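Local coordinates for FAD-binding oxidoreductase (Gulosibacter chungangensis, PDB 7PBG), which oxidises 4-alkylphenols such as 4-ethylphenol with a covalently bound FAD, probably dehydrogenating the ethyl side chain to give 4-vinylphenol, at residues Arg113-Asn118 / Val125-Val130; Tyr169-Asp174 / Gln234-Pro239; Leu272-Ile277 / Thr323-Arg328. All coordinates share one frame; numbering follows the deposited sequence.

Contact 1: residues Arg113-Asn118 / Val125-Val130; sequences RVLEIN and VVEPGV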
# COMPACT_ATOMS: atom_id res chain seq x y z
N ARG A 113 8.60 16.90 -17.17
CA ARG A 113 7.55 17.87 -16.78
C ARG A 113 6.81 17.44 -15.50
O ARG A 113 6.44 16.25 -15.32
CB ARG A 113 6.58 18.12 -17.94
CG ARG A 113 7.24 18.83 -19.12
CD ARG A 113 6.51 20.04 -19.64
NE ARG A 113 5.20 19.75 -20.20
CZ ARG A 113 4.95 19.17 -21.39
NH1 ARG A 113 5.94 18.85 -22.21
NH2 ARG A 113 3.70 19.00 -21.80
N VAL A 114 6.52 18.45 -14.68
CA VAL A 114 5.39 18.38 -13.73
C VAL A 114 4.12 18.65 -14.53
O VAL A 114 4.04 19.76 -15.19
CB VAL A 114 5.58 19.39 -12.60
CG1 VAL A 114 4.37 19.43 -11.71
CG2 VAL A 114 6.88 19.14 -11.85
N LEU A 115 3.15 17.75 -14.50
CA LEU A 115 1.94 17.84 -15.36
C LEU A 115 0.75 18.40 -14.60
O LEU A 115 -0.20 18.83 -15.26
CB LEU A 115 1.64 16.48 -15.96
CG LEU A 115 2.75 15.99 -16.87
CD1 LEU A 115 2.45 14.62 -17.33
CD2 LEU A 115 2.95 16.90 -18.07
N GLU A 116 0.77 18.34 -13.28
CA GLU A 116 -0.38 18.77 -12.47
C GLU A 116 0.12 19.03 -11.06
O GLU A 116 0.85 18.20 -10.53
CB GLU A 116 -1.51 17.74 -12.50
CG GLU A 116 -2.75 18.19 -11.73
CD GLU A 116 -3.98 17.32 -11.90
OE1 GLU A 116 -3.84 16.25 -12.49
OE2 GLU A 116 -5.08 17.74 -11.44
N ILE A 117 -0.43 20.06 -10.45
CA ILE A 117 -0.35 20.31 -8.99
C ILE A 117 -1.78 20.64 -8.56
O ILE A 117 -2.26 21.76 -8.76
CB ILE A 117 0.63 21.42 -8.65
CG1 ILE A 117 2.04 21.10 -9.15
CG2 ILE A 117 0.61 21.73 -7.17
CD1 ILE A 117 2.89 22.33 -9.18
N ASN A 118 -2.44 19.64 -8.02
CA ASN A 118 -3.86 19.77 -7.65
C ASN A 118 -3.89 20.16 -6.17
O ASN A 118 -3.67 19.26 -5.30
CB ASN A 118 -4.59 18.48 -7.98
CG ASN A 118 -6.09 18.61 -7.84
OD1 ASN A 118 -6.58 19.22 -6.88
ND2 ASN A 118 -6.80 18.05 -8.81
N VAL A 125 1.42 15.33 -10.33
CA VAL A 125 1.68 14.31 -11.39
C VAL A 125 3.03 14.62 -12.01
O VAL A 125 3.26 15.81 -12.46
CB VAL A 125 0.56 14.25 -12.44
CG1 VAL A 125 0.86 13.22 -13.54
CG2 VAL A 125 -0.78 14.00 -11.77
N VAL A 126 3.89 13.63 -12.06
CA VAL A 126 5.28 13.86 -12.50
C VAL A 126 5.65 12.91 -13.63
O VAL A 126 5.19 11.75 -13.64
CB VAL A 126 6.28 13.77 -11.33
CG1 VAL A 126 5.98 14.84 -10.31
CG2 VAL A 126 6.29 12.41 -10.68
N GLU A 127 6.50 13.39 -14.48
CA GLU A 127 7.26 12.55 -15.44
C GLU A 127 8.56 12.12 -14.78
O GLU A 127 9.00 12.61 -13.72
CB GLU A 127 7.47 13.36 -16.74
CG GLU A 127 6.15 13.65 -17.44
CD GLU A 127 6.29 14.23 -18.82
OE1 GLU A 127 7.21 15.05 -19.01
OE2 GLU A 127 5.57 13.75 -19.76
N PRO A 128 9.29 11.20 -15.42
CA PRO A 128 10.48 10.64 -14.79
C PRO A 128 11.55 11.65 -14.33
O PRO A 128 12.17 11.46 -13.32
CB PRO A 128 11.02 9.69 -15.86
CG PRO A 128 9.81 9.30 -16.65
CD PRO A 128 8.91 10.52 -16.68
N GLY A 129 11.79 12.71 -15.10
CA GLY A 129 12.93 13.58 -14.87
C GLY A 129 12.68 14.63 -13.81
O GLY A 129 13.62 15.41 -13.51
N VAL A 130 11.47 14.67 -13.24
CA VAL A 130 11.20 15.65 -12.16
C VAL A 130 11.93 15.21 -10.88
O VAL A 130 11.68 14.10 -10.37
CB VAL A 130 9.72 15.82 -11.83
CG1 VAL A 130 9.51 16.83 -10.72
CG2 VAL A 130 8.89 16.20 -13.06

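Contact 2: residues Tyr169-Asp174 / Gln234-Pro239; sequences YTPYAD and QLMPTP. With FAD (flavin-adenine dinucleotide), chain C.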
# COMPACT_ATOMS: atom_id res chain seq x y z
N TYR A 169 11.38 11.88 5.05
CA TYR A 169 11.48 12.13 6.50
C TYR A 169 10.26 12.87 7.02
O TYR A 169 10.31 13.22 8.23
CB TYR A 169 12.77 12.90 6.80
CG TYR A 169 13.95 12.10 6.35
CD1 TYR A 169 14.36 11.02 7.11
CD2 TYR A 169 14.45 12.23 5.08
CE1 TYR A 169 15.34 10.15 6.66
CE2 TYR A 169 15.39 11.35 4.60
CZ TYR A 169 15.86 10.32 5.40
OH TYR A 169 16.80 9.43 4.96
N THR A 170 9.27 13.19 6.17
CA THR A 170 8.05 13.85 6.69
C THR A 170 7.06 12.78 7.13
O THR A 170 7.32 11.59 7.02
CB THR A 170 7.47 14.88 5.73
OG1 THR A 170 6.61 14.23 4.79
CG2 THR A 170 8.52 15.71 5.03
N PRO A 171 5.83 13.13 7.58
CA PRO A 171 4.83 12.08 7.80
C PRO A 171 4.54 11.30 6.50
O PRO A 171 4.12 10.16 6.59
CB PRO A 171 3.60 12.86 8.24
CG PRO A 171 4.18 14.07 8.90
CD PRO A 171 5.35 14.45 8.00
N TYR A 172 4.77 11.92 5.34
CA TYR A 172 4.64 11.26 4.00
C TYR A 172 5.95 10.57 3.59
O TYR A 172 6.16 10.40 2.37
CB TYR A 172 4.15 12.25 2.93
CG TYR A 172 2.66 12.46 2.90
CD1 TYR A 172 1.91 12.63 4.06
CD2 TYR A 172 1.97 12.46 1.71
CE1 TYR A 172 0.54 12.82 4.01
CE2 TYR A 172 0.60 12.62 1.64
CZ TYR A 172 -0.12 12.85 2.80
OH TYR A 172 -1.46 13.02 2.68
N ALA A 173 6.76 10.07 4.53
CA ALA A 173 8.10 9.51 4.25
C ALA A 173 8.01 8.29 3.33
O ALA A 173 9.01 7.99 2.64
CB ALA A 173 8.79 9.17 5.56
N ASP A 174 6.95 7.50 3.42
CA ASP A 174 6.84 6.24 2.64
C ASP A 174 6.31 6.58 1.24
O ASP A 174 5.10 6.62 1.02
CB ASP A 174 5.93 5.22 3.33
CG ASP A 174 5.95 3.84 2.69
OD1 ASP A 174 6.45 3.71 1.59
OD2 ASP A 174 5.52 2.87 3.35
N GLN A 234 0.82 11.75 -4.19
CA GLN A 234 -0.04 12.53 -3.24
C GLN A 234 0.87 13.33 -2.30
O GLN A 234 1.96 12.85 -1.96
CB GLN A 234 -0.97 11.54 -2.55
CG GLN A 234 -1.88 10.88 -3.55
CD GLN A 234 -2.76 9.81 -2.98
OE1 GLN A 234 -2.54 9.34 -1.86
NE2 GLN A 234 -3.76 9.46 -3.75
N LEU A 235 0.47 14.55 -1.95
CA LEU A 235 1.30 15.53 -1.25
C LEU A 235 0.61 15.97 0.02
O LEU A 235 -0.57 16.29 -0.01
CB LEU A 235 1.55 16.77 -2.15
CG LEU A 235 2.24 16.53 -3.48
CD1 LEU A 235 2.52 17.87 -4.21
CD2 LEU A 235 3.54 15.75 -3.28
N MET A 236 1.38 16.02 1.07
CA MET A 236 0.83 16.41 2.38
C MET A 236 0.36 17.84 2.29
O MET A 236 1.10 18.76 1.89
CB MET A 236 1.88 16.24 3.49
CG MET A 236 1.32 16.52 4.87
SD MET A 236 2.58 16.01 6.07
CE MET A 236 2.36 17.24 7.36
N PRO A 237 -0.88 18.14 2.73
CA PRO A 237 -1.26 19.53 2.92
C PRO A 237 -0.37 20.22 3.96
O PRO A 237 -0.06 19.63 4.98
CB PRO A 237 -2.71 19.41 3.43
CG PRO A 237 -3.20 18.11 2.89
CD PRO A 237 -1.98 17.21 3.01
N THR A 238 0.05 21.44 3.67
CA THR A 238 0.92 22.21 4.56
C THR A 238 0.17 22.51 5.85
O THR A 238 -0.89 23.11 5.83
CB THR A 238 1.38 23.51 3.86
OG1 THR A 238 2.02 23.20 2.62
CG2 THR A 238 2.30 24.33 4.73
N PRO A 239 0.74 22.13 7.01
CA PRO A 239 0.13 22.38 8.31
C PRO A 239 0.38 23.81 8.74
O PRO A 239 1.15 24.53 8.13
CB PRO A 239 0.82 21.39 9.26
CG PRO A 239 2.19 21.18 8.62
CD PRO A 239 2.02 21.41 7.13
PA FAD C . 16.63 6.27 -10.50
O1A FAD C . 18.09 5.94 -10.50
O2A FAD C . 16.06 7.03 -11.67
O5B FAD C . 15.83 4.92 -10.37
C5B FAD C . 16.21 3.91 -9.46
C4B FAD C . 15.76 2.58 -10.02
O4B FAD C . 14.31 2.53 -10.11
C3B FAD C . 16.23 2.27 -11.45
O3B FAD C . 17.55 1.74 -11.46
C2B FAD C . 15.12 1.32 -11.96
O2B FAD C . 15.37 0.02 -11.48
C1B FAD C . 13.88 1.95 -11.33
N9A FAD C . 13.25 2.97 -12.13
C8A FAD C . 13.40 4.31 -11.97
N7A FAD C . 12.68 4.98 -12.83
C5A FAD C . 12.08 4.03 -13.62
C6A FAD C . 11.17 4.14 -14.67
N6A FAD C . 10.76 5.31 -15.18
N1A FAD C . 10.75 2.98 -15.24
C2A FAD C . 11.17 1.80 -14.71
N3A FAD C . 12.01 1.59 -13.70
C4A FAD C . 12.43 2.77 -13.20
N1 FAD C . 17.50 7.02 -0.78
C2 FAD C . 16.35 7.18 -0.15
O2 FAD C . 15.30 6.62 -0.56
N3 FAD C . 16.23 8.03 0.89
C4 FAD C . 17.29 8.70 1.42
O4 FAD C . 17.11 9.52 2.34
C4X FAD C . 18.53 8.52 0.83
N5 FAD C . 19.55 9.14 1.35
C5X FAD C . 20.76 8.95 0.74
C6 FAD C . 21.87 9.63 1.26
C7 FAD C . 23.12 9.55 0.68
C7M FAD C . 24.28 10.32 1.28
C8 FAD C . 23.26 8.77 -0.49
C8M FAD C . 24.60 8.65 -1.16
C9 FAD C . 22.19 8.07 -1.00
C9A FAD C . 20.91 8.15 -0.42
N10 FAD C . 19.79 7.51 -0.94
C10 FAD C . 18.55 7.68 -0.33
C1' FAD C . 19.85 6.71 -2.19
C2' FAD C . 19.58 7.55 -3.45
O2' FAD C . 20.28 8.84 -3.40
C3' FAD C . 18.10 7.90 -3.70
O3' FAD C . 17.29 6.78 -3.46
C4' FAD C . 17.77 8.44 -5.10
O4' FAD C . 16.57 9.22 -5.06
C5' FAD C . 17.63 7.32 -6.10
O5' FAD C . 18.02 7.72 -7.42
P FAD C . 16.97 8.30 -8.46
O1P FAD C . 17.72 9.07 -9.51
O2P FAD C . 15.94 9.03 -7.66
O3P FAD C . 16.30 7.01 -9.11

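Contact 3: residues Leu272-Ile277 / Thr323-Arg328; sequences LQAAPI and TCYGPR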
# COMPACT_ATOMS: atom_id res chain seq x y z
N LEU A 272 5.42 11.47 17.99
CA LEU A 272 6.34 11.42 16.85
C LEU A 272 5.48 11.21 15.60
O LEU A 272 5.02 10.06 15.34
CB LEU A 272 7.41 10.34 17.06
CG LEU A 272 8.48 10.60 18.13
CD1 LEU A 272 9.35 9.37 18.33
CD2 LEU A 272 9.35 11.81 17.74
N GLN A 273 5.18 12.33 14.92
CA GLN A 273 4.25 12.36 13.77
C GLN A 273 4.96 11.94 12.49
O GLN A 273 4.26 11.47 11.53
CB GLN A 273 3.72 13.78 13.62
CG GLN A 273 2.88 14.20 14.80
CD GLN A 273 2.70 15.70 14.71
OE1 GLN A 273 3.61 16.44 15.09
NE2 GLN A 273 1.49 16.15 14.37
N ALA A 274 6.27 12.09 12.47
CA ALA A 274 7.13 11.50 11.43
C ALA A 274 8.17 10.64 12.14
O ALA A 274 8.52 10.93 13.27
CB ALA A 274 7.74 12.62 10.60
N ALA A 275 8.65 9.61 11.45
CA ALA A 275 9.66 8.69 12.00
C ALA A 275 10.96 9.47 12.17
O ALA A 275 11.45 10.08 11.23
CB ALA A 275 9.82 7.53 11.06
N PRO A 276 11.46 9.65 13.41
CA PRO A 276 12.71 10.35 13.57
C PRO A 276 13.89 9.49 13.10
O PRO A 276 13.73 8.29 12.97
CB PRO A 276 12.74 10.72 15.06
CG PRO A 276 11.92 9.62 15.71
CD PRO A 276 10.87 9.23 14.70
N ILE A 277 15.01 10.13 12.86
CA ILE A 277 16.28 9.43 12.56
C ILE A 277 17.14 9.41 13.83
O ILE A 277 17.07 10.32 14.66
CB ILE A 277 17.01 10.07 11.36
CG1 ILE A 277 17.37 11.52 11.60
CG2 ILE A 277 16.16 9.92 10.10
CD1 ILE A 277 18.29 12.14 10.55
N THR A 323 10.57 16.22 13.86
CA THR A 323 9.73 17.41 13.58
C THR A 323 8.29 17.15 14.02
O THR A 323 7.78 16.02 13.92
CB THR A 323 9.84 17.81 12.11
OG1 THR A 323 11.20 17.98 11.75
CG2 THR A 323 9.02 19.06 11.81
N CYS A 324 7.68 18.17 14.60
CA CYS A 324 6.26 18.21 14.97
C CYS A 324 5.54 19.16 14.01
O CYS A 324 6.14 20.19 13.51
CB CYS A 324 6.14 18.67 16.41
SG CYS A 324 6.62 17.35 17.56
N TYR A 325 4.32 18.80 13.71
CA TYR A 325 3.48 19.44 12.66
C TYR A 325 2.13 19.80 13.24
O TYR A 325 1.50 18.92 13.87
CB TYR A 325 3.25 18.50 11.47
CG TYR A 325 4.51 17.92 10.90
CD1 TYR A 325 5.09 18.46 9.76
CD2 TYR A 325 5.18 16.88 11.52
CE1 TYR A 325 6.25 17.95 9.21
CE2 TYR A 325 6.37 16.40 11.01
CZ TYR A 325 6.90 16.90 9.82
OH TYR A 325 8.09 16.40 9.33
N GLY A 326 1.65 21.00 12.98
CA GLY A 326 0.25 21.34 13.25
C GLY A 326 0.14 22.75 13.79
O GLY A 326 1.10 23.50 13.73
N PRO A 327 -1.01 23.08 14.39
CA PRO A 327 -1.12 24.33 15.11
C PRO A 327 -0.20 24.28 16.32
O PRO A 327 0.08 23.20 16.86
CB PRO A 327 -2.59 24.38 15.54
CG PRO A 327 -3.04 22.95 15.55
CD PRO A 327 -2.15 22.17 14.59
N ARG A 328 0.22 25.45 16.78
CA ARG A 328 1.18 25.56 17.90
C ARG A 328 0.66 24.86 19.16
O ARG A 328 1.50 24.28 19.89
CB ARG A 328 1.55 27.01 18.18
CG ARG A 328 2.83 27.17 18.98
CD ARG A 328 4.07 26.55 18.34
NE ARG A 328 5.23 26.63 19.22
CZ ARG A 328 6.45 27.09 18.89
NH1 ARG A 328 6.75 27.46 17.65
NH2 ARG A 328 7.39 27.10 19.84
O HOH W 1 7.20 14.31 15.64
O HOH W 2 10.23 13.25 13.21

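Contact 1: residues Arg113-Asn118 / Val125-Val130
A beta hairpin of strands 114-118 and 123-126 sets V114 against V126 as a non-hydrogen-bonded pair and E116 against V125 as a hydrogen-bonded one. Between these pairs the register slips by one residue, a beta bulge at L115. L115 N donates to V125 O (2.8 Å), and V125 N to E116 O (2.9 Å). Where the second strand ends, E127 prolongs the pairing: E127 N binds R113 O at 3.0 Å, while its side chain returns to the same residue. With CG anti to its carbonyl carbon (chi1 -65°), E127 runs alongside R113, and OE1 takes R113 N on its anti lone pair at 3.0 Å. The R113 guanidinium leads away and makes no salt bridge with the carboxylate; E127 OE1 holds the backbone N instead. The hairpin belongs to the antiparallel sheet of the FAD-binding domain, where V126 pairs with M231 of strand 226-237. A type I turn from E127 to V130 then brings V130 back against V114. Their side chains cross at about a right angle, V114 CG2 to V130 CG1 3.7 Å, and both lean on L135 of helix 132-142. L115 CD1 lies across the E127 chain, 3.8 Å from E127 CG.

Contact 2: residues Tyr169-Asp174 / Gln234-Pro239
The phenol ring of Y172 lies against M236 with one face over the root of the methionine side chain: M236 CB sits 3.7 Å from the ring centroid and 14° off its normal, a CH-pi contact. Beyond CB the methionine leaves the face. Its CG is anti to the backbone N (chi1 -175°), which carries the chain past the CD1-CE1 side of the ring, and the sulfur ends up oblique to it, M236 SD 4.8 Å from the Y172 centroid, in a Met-aromatic contact. SD then meets the ring of P171, whose CD is 3.7 Å away; proline and methionine cross at about a right angle. Along the CD2-CE2 side of the same face, Y172 CE2 comes within 3.5 Å of M236 N, while Q234 O approaches CD2 at the edge, near the ring plane. These partners belong to the end of strand 226-237, in the antiparallel sheet that includes the hairpin 114-126; the residues 169-174 form a loop between helices 158-163 and 175-178. A type I turn from T170 to A173 shapes the loop, and T170 OG1 accepts from Y172 N at 3.0 Å, an ST turn that ties the Y172 backbone N to the T170 side chain. The Y172 hydroxyl is bonded to R436 of the second subunit, which places the contact at the dimer interface; within the chain the ring stacks with W178. At the start of the loop Y169 turns the opposite way, to the cofactor: Y169 OH donates to FAD O4 at 2.6 Å, with O4 near the plane of the phenol ring at its edge, and R371 makes a cation-pi contact with this ring.

Contact 3: residues Leu272-Ile277 / Thr323-Arg328
The carboxamide of Q273 docks on the backbone of Y325 and satisfies both of its polar atoms. Y325 N donates to Q273 OE1 at 2.8 Å in a nearly straight bond (165° at the hydrogen), although the N-H arrives 33° out of the carbonyl plane of the amide. In return Q273 NE2 donates to Y325 O, also at 2.8 Å, in the plane of that carbonyl and on a lone pair, with the acceptor close to the plane of the amide group. Gripped at both ends, the amide has little freedom to flip. The side chain reaches the strand because its CG is anti to the carbonyl carbon (chi1 -65°) and the chain beyond CG is extended. Q273 OE1 also rests 3.2 Å from C324 CA and lies at the edge of the Y325 ring. An alanine in place of Q273 would probably leave Y325 N and Y325 O without these mates and open a gap beside the strand. Two residues earlier, water does the same work: one molecule accepts from Q273 N and donates to T323 O, and a second accepts from T323 N (3.1 Å) and donates to A274 O (2.9 Å). By contrast A274 N is buried with no partner in the model. A274 CB packs 4.0 Å from both CE2 and OH of Y325, whose hydroxyl is bonded to N375 O. On its other side the strand is bonded to 241-249 through C324 and G326. The glutamine and the waters thus continue the bonding of strand 318-326 past the point where strand 277-280 pairs with it, in the large antiparallel sheet of eight strands, probably the cap domain sheet of the vanillyl-alcohol oxidase family.

In the fold
From the N terminus, contact 1 closes first, a short hairpin whose two strands follow each other directly. The chain then passes helix 132-142 and helix 158-163 before contact 2 opens at the flavin; some 60 residues later it closes on strand 226-237, neighbour of strand 123-126 in the same sheet, and the centres of contacts 1 and 2 lie about 17 Å apart. Contact 3 comes last, joining the loop before strand 277-280 to strand 318-326 of the other large antiparallel sheet. The three are in series, none nested or crossing. Contacts 2 and 3 touch: P171 CD packs 3.4 Å from Y325 CZ, bringing the FAD-side loop against the second sheet. Contact 1 touches neither of the others.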